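Local coordinates for multi-copper Oxidase CueO (Ochrobactrum, PDB 6EVG), which oxidises lignin model compounds and lignosulfonate, as a bacterial laccase-like multicopper oxidase, at residues 219-224 / 269-274. Numbering follows the deposited sequence.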
loop_
_atom_site.group_PDB
_atom_site.type_symbol
_atom_site.label_atom_id
_atom_site.label_comp_id
_atom_site.label_asym_id
_atom_site.label_seq_id
_atom_site.Cartn_x
_atom_site.Cartn_y
_atom_site.Cartn_z
ATOM N N ILE A 219 -2.672 -7.345 24.218
ATOM C CA ILE A 219 -2.803 -7.554 22.746
ATOM C C ILE A 219 -2.739 -6.193 22.056
ATOM O O ILE A 219 -3.477 -5.248 22.391
ATOM C CB ILE A 219 -4.145 -8.239 22.435
ATOM C CG1 ILE A 219 -4.397 -9.513 23.172
ATOM C CG2 ILE A 219 -4.275 -8.425 20.906
ATOM C CD1 ILE A 219 -3.430 -10.530 22.932
ATOM N N VAL A 220 -1.839 -6.101 21.069
ATOM C CA VAL A 220 -1.595 -4.882 20.324
ATOM C C VAL A 220 -1.892 -5.131 18.862
ATOM O O VAL A 220 -1.494 -6.127 18.288
ATOM C CB VAL A 220 -0.144 -4.428 20.559
ATOM C CG1 VAL A 220 0.270 -3.273 19.630
ATOM C CG2 VAL A 220 0.051 -4.040 22.002
ATOM N N ARG A 221 -2.571 -4.155 18.245
ATOM C CA ARG A 221 -2.874 -4.158 16.809
ATOM C C ARG A 221 -1.823 -3.351 16.072
ATOM O O ARG A 221 -1.607 -2.172 16.409
ATOM C CB ARG A 221 -4.254 -3.569 16.634
ATOM C CG ARG A 221 -4.829 -3.450 15.268
ATOM C CD ARG A 221 -6.255 -2.780 15.445
ATOM N NE ARG A 221 -7.036 -2.805 14.239
ATOM C CZ ARG A 221 -8.300 -2.362 14.256
ATOM N NH1 ARG A 221 -8.829 -1.921 15.417
ATOM N NH2 ARG A 221 -8.998 -2.377 13.140
ATOM N N LEU A 222 -1.197 -3.979 15.078
ATOM C CA LEU A 222 -0.224 -3.302 14.208
ATOM C C LEU A 222 -0.852 -3.262 12.832
ATOM O O LEU A 222 -1.231 -4.278 12.253
ATOM C CB LEU A 222 1.095 -4.100 14.160
ATOM C CG LEU A 222 1.746 -4.379 15.531
ATOM C CD1 LEU A 222 2.963 -5.293 15.365
ATOM C CD2 LEU A 222 2.143 -3.095 16.227
ATOM N N ARG A 223 -0.959 -2.036 12.281
ATOM C CA ARG A 223 -1.535 -1.815 10.962
ATOM C C ARG A 223 -0.346 -1.582 10.037
ATOM O O ARG A 223 0.287 -0.520 10.066
ATOM C CB ARG A 223 -2.503 -0.664 10.963
ATOM C CG ARG A 223 -3.649 -0.825 11.953
ATOM C CD ARG A 223 -4.788 0.075 11.650
ATOM N NE ARG A 223 -5.741 0.218 12.718
ATOM C CZ ARG A 223 -7.052 0.412 12.546
ATOM N NH1 ARG A 223 -7.620 0.172 11.363
ATOM N NH2 ARG A 223 -7.743 0.845 13.550
ATOM N N ILE A 224 0.018 -2.616 9.245
ATOM C CA ILE A 224 1.284 -2.651 8.521
ATOM C C ILE A 224 1.014 -2.357 7.028
ATOM O O ILE A 224 0.204 -3.000 6.400
ATOM C CB ILE A 224 1.978 -4.003 8.658
ATOM C CG1 ILE A 224 2.132 -4.385 10.171
ATOM C CG2 ILE A 224 3.348 -3.939 7.976
ATOM C CD1 ILE A 224 2.748 -5.768 10.396
ATOM N N ARG A 269 -1.596 -3.981 2.576
ATOM C CA ARG A 269 -1.756 -3.724 4.012
ATOM C C ARG A 269 -2.192 -4.996 4.698
ATOM O O ARG A 269 -3.026 -5.740 4.184
ATOM C CB ARG A 269 -2.820 -2.635 4.318
ATOM C CG ARG A 269 -2.452 -1.224 3.870
ATOM C CD ARG A 269 -2.750 -0.929 2.408
ATOM N NE ARG A 269 -4.181 -0.847 2.177
ATOM C CZ ARG A 269 -4.766 -1.062 1.009
ATOM N NH1 ARG A 269 -4.058 -1.429 -0.071
ATOM N NH2 ARG A 269 -6.088 -0.896 0.897
ATOM N N TYR A 270 -1.695 -5.205 5.929
ATOM C CA TYR A 270 -2.221 -6.245 6.801
ATOM C C TYR A 270 -2.332 -5.654 8.215
ATOM O O TYR A 270 -1.404 -4.989 8.698
ATOM C CB TYR A 270 -1.313 -7.470 6.858
ATOM C CG TYR A 270 -1.308 -8.255 5.559
ATOM C CD1 TYR A 270 -2.279 -9.203 5.308
ATOM C CD2 TYR A 270 -0.380 -8.007 4.570
ATOM C CE1 TYR A 270 -2.283 -9.918 4.104
ATOM C CE2 TYR A 270 -0.371 -8.714 3.377
ATOM C CZ TYR A 270 -1.336 -9.650 3.162
ATOM O OH TYR A 270 -1.400 -10.347 1.939
ATOM N N GLU A 271 -3.449 -5.968 8.869
ATOM C CA GLU A 271 -3.598 -5.645 10.307
ATOM C C GLU A 271 -3.399 -6.944 11.089
ATOM O O GLU A 271 -4.036 -7.969 10.760
ATOM C CB GLU A 271 -4.956 -5.057 10.605
ATOM C CG GLU A 271 -5.320 -3.814 9.798
ATOM C CD GLU A 271 -6.617 -3.185 10.206
ATOM O OE1 GLU A 271 -6.867 -3.037 11.404
ATOM O OE2 GLU A 271 -7.419 -2.880 9.317
ATOM N N VAL A 272 -2.493 -6.891 12.061
ATOM C CA VAL A 272 -2.154 -8.078 12.845
ATOM C C VAL A 272 -2.254 -7.759 14.313
ATOM O O VAL A 272 -2.065 -6.632 14.773
ATOM C CB VAL A 272 -0.760 -8.572 12.498
ATOM C CG1 VAL A 272 -0.650 -8.899 11.018
ATOM C CG2 VAL A 272 0.343 -7.678 12.980
ATOM N N LEU A 273 -2.580 -8.793 15.093
ATOM C CA LEU A 273 -2.548 -8.688 16.562
ATOM C C LEU A 273 -1.371 -9.494 17.070
ATOM O O LEU A 273 -1.186 -10.645 16.689
ATOM C CB LEU A 273 -3.849 -9.208 17.169
ATOM C CG LEU A 273 -5.141 -8.603 16.711
ATOM C CD1 LEU A 273 -6.338 -9.096 17.467
ATOM C CD2 LEU A 273 -5.184 -7.148 16.630
ATOM N N VAL A 274 -0.645 -8.887 18.009
ATOM C CA VAL A 274 0.507 -9.500 18.647
ATOM C C VAL A 274 0.290 -9.414 20.153
ATOM O O VAL A 274 -0.081 -8.386 20.668
ATOM C CB VAL A 274 1.832 -8.814 18.225
ATOM C CG1 VAL A 274 3.020 -9.404 18.990
ATOM C CG2 VAL A 274 2.034 -8.903 16.734
#
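The guanidinium of R221 has the carboxylate of E271 at its edge and R223 NH2 over the centre of one face, 3.3 Å above its plane; in turn R221 NH2 stands 3.1 Å above the plane of the R223 guanidinium, offset toward the rim. R221 grips E271 side-on: NE and NH2 both donate to the single oxygen OE1, each at 2.8 Å, with NH2 taking the syn lone pair. Both bonds are bent, near 142° at the hydrogen, as sharing one acceptor demands, and the two planes lie only 11° apart. An extended side chain, CG anti to the backbone N (chi1 -180°), carries R221 to this grip. R223 runs alongside E271 and has OE1 over a face: R223 NH1 lies 3.3 Å from E271 OE1 without pointing an N-H at it, a purely electrostatic pairing. D157 takes NH1 of R221 and D170 takes NE of R223. The backbones that carry these side chains pair antiparallel inside a mixed sheet of a cupredoxin-type domain, between strands 170-178 and 243-248, with L222 and V272 exchanging two nearly straight N-H to O bonds. The opposite face of the pair is largely apolar; there L222 CB and I224 CD1 both rest on V272 CG2, and L222 CD1 meets V274 CG2 at 4.0 Å. A leucine at R221 would probably strip E271 OE1 of both its hydrogen bonds and leave D157 without its mate. Two buried arginines, one over the other, are thus a worked case of charge balance: E271, reaching across from the partner strand, and the aspartates are likely to offset their mutual repulsion.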